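Local coordinates for protein protease LasA (Pseudomonas aeruginosa, PDB 3IT5) that cleaves pentaglycine cross-links in staphylococcal cell walls and degrades host elastin as a secreted, zinc-dependent M23 endopeptidase, at residues Gly104-Asn107 with Thr108-Glu112; Asp36-Tyr39 with Asp40-Trp44; Ala1-Ser4 with Asn5-Gln8. All coordinates share one frame; numbering follows the deposited sequence.

Contact 1 (Gly104-Asn107 with Thr108-Glu112)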
loop_
_atom_site.group_PDB
_atom_site.type_symbol
_atom_site.label_atom_id
_atom_site.label_comp_id
_atom_site.label_asym_id
_atom_site.label_seq_id
_atom_site.Cartn_x
_atom_site.Cartn_y
_atom_site.Cartn_z
ATOM N N GLY A 104 13.241 5.151 7.046
ATOM C CA GLY A 104 14.438 4.340 7.301
ATOM C C GLY A 104 14.910 4.409 8.744
ATOM O O GLY A 104 15.985 3.901 9.079
ATOM N N ASN A 105 14.122 5.067 9.589
ATOM C CA ASN A 105 14.363 5.080 11.027
ATOM C C ASN A 105 13.072 4.841 11.809
ATOM O O ASN A 105 12.026 5.418 11.486
ATOM C CB ASN A 105 15.060 6.372 11.471
ATOM C CG ASN A 105 14.210 7.600 11.251
ATOM O OD1 ASN A 105 13.486 8.025 12.151
ATOM N ND2 ASN A 105 14.284 8.176 10.063
ATOM N N ILE A 106 13.156 3.983 12.823
ATOM C CA ILE A 106 11.991 3.560 13.610
ATOM C C ILE A 106 11.275 4.736 14.282
ATOM O O ILE A 106 10.076 4.681 14.557
ATOM C CB ILE A 106 12.389 2.492 14.674
ATOM C CG1 ILE A 106 11.167 1.662 15.093
ATOM C CG2 ILE A 106 13.088 3.141 15.884
ATOM C CD1 ILE A 106 11.502 0.339 15.782
ATOM N N ASN A 107 12.031 5.799 14.539
ATOM C CA ASN A 107 11.537 6.965 15.252
ATOM C C ASN A 107 10.450 7.659 14.442
ATOM O O ASN A 107 9.344 7.906 14.939
ATOM C CB ASN A 107 12.704 7.916 15.553
ATOM C CG ASN A 107 13.994 7.168 15.912
ATOM O OD1 ASN A 107 14.508 6.358 15.126
ATOM N ND2 ASN A 107 14.514 7.431 17.095
ATOM N N THR A 108 10.774 7.956 13.187
ATOM C CA THR A 108 9.808 8.526 12.254
ATOM C C THR A 108 8.764 7.476 11.885
ATOM O O THR A 108 7.569 7.769 11.882
ATOM C CB THR A 108 10.498 9.078 11.001
ATOM O OG1 THR A 108 11.543 9.976 11.401
ATOM C CG2 THR A 108 9.502 9.823 10.113
ATOM N N ALA A 109 9.225 6.253 11.616
ATOM C CA ALA A 109 8.353 5.131 11.254
ATOM C C ALA A 109 7.156 4.954 12.186
ATOM O O ALA A 109 6.087 4.494 11.767
ATOM C CB ALA A 109 9.161 3.835 11.174
ATOM N N LEU A 110 7.337 5.325 13.448
ATOM C CA LEU A 110 6.286 5.162 14.438
ATOM C C LEU A 110 5.946 6.490 15.113
ATOM O O LEU A 110 5.810 6.553 16.330
ATOM C CB LEU A 110 6.685 4.089 15.471
ATOM C CG LEU A 110 7.055 2.698 14.935
ATOM C CD1 LEU A 110 7.705 1.871 16.015
ATOM C CD2 LEU A 110 5.850 1.954 14.342
ATOM N N CYS A 111 5.796 7.545 14.310
ATOM C CA CYS A 111 5.419 8.873 14.825
ATOM C C CYS A 111 4.038 8.875 15.495
ATOM O O CYS A 111 3.766 9.681 16.396
ATOM C CB CYS A 111 5.486 9.934 13.713
ATOM S SG CYS A 111 4.004 10.115 12.669
ATOM N N GLU A 112 3.171 7.968 15.050
ATOM C CA GLU A 112 1.823 7.866 15.604
ATOM C C GLU A 112 1.605 6.542 16.332
ATOM O O GLU A 112 0.482 6.049 16.414
ATOM C CB GLU A 112 0.766 8.104 14.516
ATOM C CG GLU A 112 0.643 9.568 14.109
ATOM C CD GLU A 112 -0.382 9.796 13.021
ATOM O OE1 GLU A 112 -1.585 9.935 13.340
ATOM O OE2 GLU A 112 0.017 9.856 11.844
HETATM O O HOH W 1 8.230 7.269 17.580
#
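The backbone coils through one short helical turn, in which Ala109 N donates to Asn105 O at 2.9 Å and Leu110 N makes a weaker, bent bond to Ile106 O. Asn105, the N-cap, carries the polar side of the turn. Its CG sits between its own backbone N and carbonyl carbon (chi1 64°), which swings the amide back over the opening of the helix. There OD1 serves two donors of a single residue. Thr108 N reaches OD1 at 2.9 Å from above the amide plane, whereas Thr108 OG1 donates to OD1, also at 2.9 Å, within that plane and on a lone pair. Two bonds from different directions restrict the rotation of the amide, and the hydroxyl has a further, weak partner in Arg64. The apolar side is simpler: Ile106 CG1 lies 3.6 Å from Leu110 CD1, the two branched chains crossing at a slant. A water closes the far end, donating to Asn107 O at 2.9 Å and to Leu110 O at 2.8 Å just where the chain leaves helical geometry. Within the turn, Ala109 O accepts a hydrogen bond from His81 ND1; after it, Cys111 is joined to Cys65 by a disulfide. The whole is an N-capped single helical turn beside the active site of an M23 peptidase, next to a histidine inferred to be a proton donor or acceptor.

Contact 2 (Asp36-Tyr39 with Asp40-Trp44). With ZN (zinc ion), chain E.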
loop_
_atom_site.group_PDB
_atom_site.type_symbol
_atom_site.label_atom_id
_atom_site.label_comp_id
_atom_site.label_asym_id
_atom_site.label_seq_id
_atom_site.Cartn_x
_atom_site.Cartn_y
_atom_site.Cartn_z
ATOM N N ASP A 36 1.805 -4.699 3.498
ATOM C CA ASP A 36 3.065 -3.978 3.547
ATOM C C ASP A 36 3.869 -4.265 2.293
ATOM O O ASP A 36 3.653 -5.278 1.631
ATOM C CB ASP A 36 3.867 -4.356 4.795
ATOM C CG ASP A 36 3.081 -4.163 6.077
ATOM O OD1 ASP A 36 2.304 -3.187 6.172
ATOM O OD2 ASP A 36 3.244 -4.987 6.999
ATOM N N ALA A 37 4.781 -3.355 1.967
ATOM C CA ALA A 37 5.649 -3.509 0.814
ATOM C C ALA A 37 6.952 -2.763 1.038
ATOM O O ALA A 37 6.969 -1.657 1.583
ATOM C CB ALA A 37 4.961 -3.024 -0.458
ATOM N N SER A 38 8.043 -3.394 0.626
ATOM C CA SER A 38 9.363 -2.799 0.711
ATOM C C SER A 38 10.186 -3.348 -0.440
ATOM O O SER A 38 10.059 -4.529 -0.791
ATOM C CB SER A 38 10.016 -3.155 2.046
ATOM O OG SER A 38 11.281 -2.539 2.180
ATOM N N TYR A 39 11.021 -2.498 -1.033
ATOM C CA TYR A 39 11.905 -2.945 -2.108
ATOM C C TYR A 39 12.701 -4.180 -1.688
ATOM O O TYR A 39 12.663 -5.199 -2.378
ATOM C CB TYR A 39 12.852 -1.825 -2.581
ATOM C CG TYR A 39 14.048 -2.353 -3.355
ATOM C CD1 TYR A 39 13.890 -2.908 -4.622
ATOM C CD2 TYR A 39 15.330 -2.319 -2.808
ATOM C CE1 TYR A 39 14.979 -3.414 -5.331
ATOM C CE2 TYR A 39 16.430 -2.823 -3.506
ATOM C CZ TYR A 39 16.245 -3.364 -4.770
ATOM O OH TYR A 39 17.321 -3.865 -5.473
ATOM N N ASP A 40 13.396 -4.087 -0.551
ATOM C CA ASP A 40 14.316 -5.145 -0.109
ATOM C C ASP A 40 14.105 -5.685 1.315
ATOM O O ASP A 40 14.773 -6.642 1.702
ATOM C CB ASP A 40 15.780 -4.698 -0.290
ATOM C CG ASP A 40 16.052 -3.300 0.264
ATOM O OD1 ASP A 40 15.130 -2.679 0.840
ATOM O OD2 ASP A 40 17.194 -2.815 0.107
ATOM N N TRP A 41 13.181 -5.085 2.073
ATOM C CA TRP A 41 12.917 -5.439 3.489
ATOM C C TRP A 41 14.180 -5.470 4.375
ATOM O O TRP A 41 14.512 -6.508 4.962
ATOM C CB TRP A 41 12.129 -6.757 3.598
ATOM C CG TRP A 41 10.675 -6.621 3.240
ATOM C CD1 TRP A 41 10.114 -6.802 2.008
ATOM C CD2 TRP A 41 9.598 -6.275 4.125
ATOM N NE1 TRP A 41 8.757 -6.585 2.068
ATOM C CE2 TRP A 41 8.413 -6.263 3.356
ATOM C CE3 TRP A 41 9.520 -5.977 5.493
ATOM C CZ2 TRP A 41 7.165 -5.961 3.906
ATOM C CZ3 TRP A 41 8.272 -5.677 6.042
ATOM C CH2 TRP A 41 7.114 -5.668 5.247
ATOM N N PRO A 42 14.873 -4.321 4.498
ATOM C CA PRO A 42 16.199 -4.308 5.096
ATOM C C PRO A 42 16.180 -3.968 6.591
ATOM O O PRO A 42 15.109 -3.913 7.204
ATOM C CB PRO A 42 16.883 -3.186 4.324
ATOM C CG PRO A 42 15.764 -2.186 4.093
ATOM C CD PRO A 42 14.455 -2.957 4.118
ATOM N N ARG A 43 17.363 -3.742 7.157
ATOM C CA ARG A 43 17.499 -3.264 8.529
ATOM C C ARG A 43 17.236 -1.759 8.576
ATOM O O ARG A 43 17.273 -1.088 7.541
ATOM C CB ARG A 43 18.911 -3.551 9.050
ATOM C CG ARG A 43 18.959 -3.900 10.516
ATOM C CD ARG A 43 20.133 -3.259 11.231
ATOM N NE ARG A 43 19.811 -3.015 12.637
ATOM C CZ ARG A 43 20.466 -3.525 13.679
ATOM N NH1 ARG A 43 21.522 -4.316 13.512
ATOM N NH2 ARG A 43 20.063 -3.226 14.905
ATOM N N TRP A 44 16.977 -1.228 9.770
ATOM C CA TRP A 44 16.901 0.224 9.960
ATOM C C TRP A 44 18.227 0.876 9.562
ATOM O O TRP A 44 19.279 0.227 9.576
ATOM C CB TRP A 44 16.554 0.579 11.414
ATOM C CG TRP A 44 15.191 0.110 11.861
ATOM C CD1 TRP A 44 14.923 -0.853 12.797
ATOM C CD2 TRP A 44 13.917 0.582 11.397
ATOM N NE1 TRP A 44 13.562 -1.008 12.944
ATOM C CE2 TRP A 44 12.922 -0.139 12.098
ATOM C CE3 TRP A 44 13.519 1.550 10.462
ATOM C CZ2 TRP A 44 11.552 0.069 11.886
ATOM C CZ3 TRP A 44 12.156 1.753 10.246
ATOM C CH2 TRP A 44 11.190 1.017 10.960
HETATM ZN ZN ZN E . 1.297 -3.227 7.961
HETATM O O HOH W 2 2.864 -2.540 9.173
#
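Ser38 and Trp41 make the central contact, and it has both a polar and an aromatic side. In the polar one, Trp41 N donates to Ser38 OG at 3.2 Å. The serine hydroxyl lies anti to its own backbone N (chi1 -177°), a torsion that sends OG across the bend to the tryptophan amide, so that the side-chain oxygen bridges from Ser38 to Trp41. OG also has weak bonds to Tyr102 and Pro119.

The aromatic part is a CH-pi contact. Ser38 CB stands 3.5 Å from the centroid of the five-membered ring of Trp41, only 3° off its normal. The six-membered ring runs on toward the metal site, and at its edge Trp41 CH2 lies 3.5 Å from Asp36 CB. The indole is anchored by a hydrogen bond from NE1 to Gln18 O, while the ring also meets His120, inferred to act in proton transfer. At the turn itself, Tyr39 CD2 lies 3.3 Å from Asp40 CG, with ring and carboxylate planes 48° apart.

Metal coordination is the third kind. Asp36 OD1 binds the zinc ion at 2.0 Å, with His23 and His122 as the other protein ligands and a water at 2.1 Å from the zinc. Labour is thus divided between the strand end and the loop after it: the strand's carboxylate supplies the anionic ligand, while the edge of the indole meets that ligand's methylene, so that the loop touches a residue holding the metal.

Contact 3 (Ala1-Ser4 with Asn5-Gln8)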
loop_
_atom_site.group_PDB
_atom_site.type_symbol
_atom_site.label_atom_id
_atom_site.label_comp_id
_atom_site.label_asym_id
_atom_site.label_seq_id
_atom_site.Cartn_x
_atom_site.Cartn_y
_atom_site.Cartn_z
ATOM N N ALA A 1 -16.190 -2.995 -3.620
ATOM C CA ALA A 1 -15.148 -3.542 -4.542
ATOM C C ALA A 1 -14.728 -2.480 -5.559
ATOM O O ALA A 1 -15.470 -2.199 -6.498
ATOM C CB ALA A 1 -15.662 -4.779 -5.238
ATOM N N PRO A 2 -13.527 -1.892 -5.379
ATOM C CA PRO A 2 -13.110 -0.719 -6.156
ATOM C C PRO A 2 -13.069 -1.010 -7.654
ATOM O O PRO A 2 -12.770 -2.142 -8.036
ATOM C CB PRO A 2 -11.689 -0.444 -5.655
ATOM C CG PRO A 2 -11.515 -1.274 -4.427
ATOM C CD PRO A 2 -12.421 -2.434 -4.571
ATOM N N PRO A 3 -13.370 -0.002 -8.500
ATOM C CA PRO A 3 -13.240 -0.217 -9.944
ATOM C C PRO A 3 -11.832 -0.696 -10.297
ATOM O O PRO A 3 -10.844 -0.149 -9.801
ATOM C CB PRO A 3 -13.509 1.168 -10.535
ATOM C CG PRO A 3 -14.351 1.855 -9.516
ATOM C CD PRO A 3 -13.847 1.362 -8.190
ATOM N N SER A 4 -11.761 -1.721 -11.142
ATOM C CA SER A 4 -10.505 -2.383 -11.492
ATOM C C SER A 4 -9.486 -1.489 -12.217
ATOM O O SER A 4 -8.326 -1.875 -12.370
ATOM C CB SER A 4 -10.801 -3.626 -12.333
ATOM O OG SER A 4 -11.376 -3.263 -13.575
ATOM N N ASN A 5 -9.929 -0.310 -12.656
ATOM C CA ASN A 5 -9.084 0.660 -13.363
ATOM C C ASN A 5 -8.781 1.918 -12.532
ATOM O O ASN A 5 -8.259 2.908 -13.053
ATOM C CB ASN A 5 -9.747 1.060 -14.688
ATOM C CG ASN A 5 -11.042 1.825 -14.485
ATOM O OD1 ASN A 5 -11.669 1.736 -13.427
ATOM N ND2 ASN A 5 -11.445 2.590 -15.498
ATOM N N LEU A 6 -9.119 1.871 -11.244
ATOM C CA LEU A 6 -8.970 3.023 -10.350
ATOM C C LEU A 6 -7.592 3.113 -9.706
ATOM O O LEU A 6 -7.076 4.214 -9.485
ATOM C CB LEU A 6 -10.056 3.012 -9.262
ATOM C CG LEU A 6 -10.097 4.167 -8.249
ATOM C CD1 LEU A 6 -10.219 5.537 -8.930
ATOM C CD2 LEU A 6 -11.223 3.965 -7.258
ATOM N N MET A 7 -6.997 1.958 -9.419
ATOM C CA MET A 7 -5.784 1.904 -8.609
ATOM C C MET A 7 -4.620 1.134 -9.218
ATOM O O MET A 7 -4.805 0.112 -9.882
ATOM C CB MET A 7 -6.103 1.342 -7.222
ATOM C CG MET A 7 -6.712 2.365 -6.294
ATOM S SD MET A 7 -7.195 1.658 -4.723
ATOM C CE MET A 7 -8.889 1.230 -5.083
ATOM N N GLN A 8 -3.420 1.662 -8.981
ATOM C CA GLN A 8 -2.162 0.968 -9.225
ATOM C C GLN A 8 -1.519 0.674 -7.864
ATOM O O GLN A 8 -2.030 1.106 -6.828
ATOM C CB GLN A 8 -1.223 1.837 -10.078
ATOM C CG GLN A 8 -0.835 3.171 -9.424
ATOM C CD GLN A 8 0.510 3.704 -9.877
ATOM O OE1 GLN A 8 1.455 3.768 -9.088
ATOM N NE2 GLN A 8 0.608 4.090 -11.137
HETATM O O HOH W 3 -8.372 -0.385 -9.100
HETATM O O HOH W 4 -6.075 0.039 -12.490
#
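Pro3, Ser4 and Asn5 form the first three positions of a type I beta turn that ends at Leu6. Leu6 N donates to Pro3 O at 3.0 Å, and the backbone angles of Ser4 and Asn5 at the two corners are those of type I. The carboxamide of Asn5 folds back over the turn: with CG between the backbone N and the carbonyl carbon (chi1 66°), OD1 comes within 3.5 Å of Pro3 CB. Pro3 also touches through CD, 3.8 Å from Leu6 CD2, as the two side chains run side by side in the same direction. A water donates to Ser4 O at 3.0 Å and to Met7 O. A second water bridges Pro3 O and Met7 N, giving the proline carbonyl another donor besides Leu6. Farther along, the methyl CE of Met7 meets Pro2 CB at 3.3 Å, a tight approach. Pro2, Pro3 and Leu6 all lean on Trp75 of strand 75-83. One direct backbone bond and two water bridges therefore join the turn, and its proline and leucine side chains lay the N terminus against the main sheet, away from the annotated sites.

Overall arrangement
From the N terminus, contact 3 comes first: residues 1-8 contain a turn ahead of strand 16-19 and rest on strand 75-83. Contact 2 follows, turning the chain out of strand 34-38 at the zinc site and into the loop that leads to strand 50-52. Contact 1 comes last, as a short helix between strands 98-102 and 121-127. The three lie in series, none nested or crossed. Contacts 1 and 2 touch: the indole of Trp44, at the end of contact 2, packs on Gly104, Asn105, Ile106 and Ala109, joining the loop after strand 34-38 to the short helix 106-109. Contact 3 lies apart, on the opposite side of the chain's centre, its centre about 25 Å from that of contact 2.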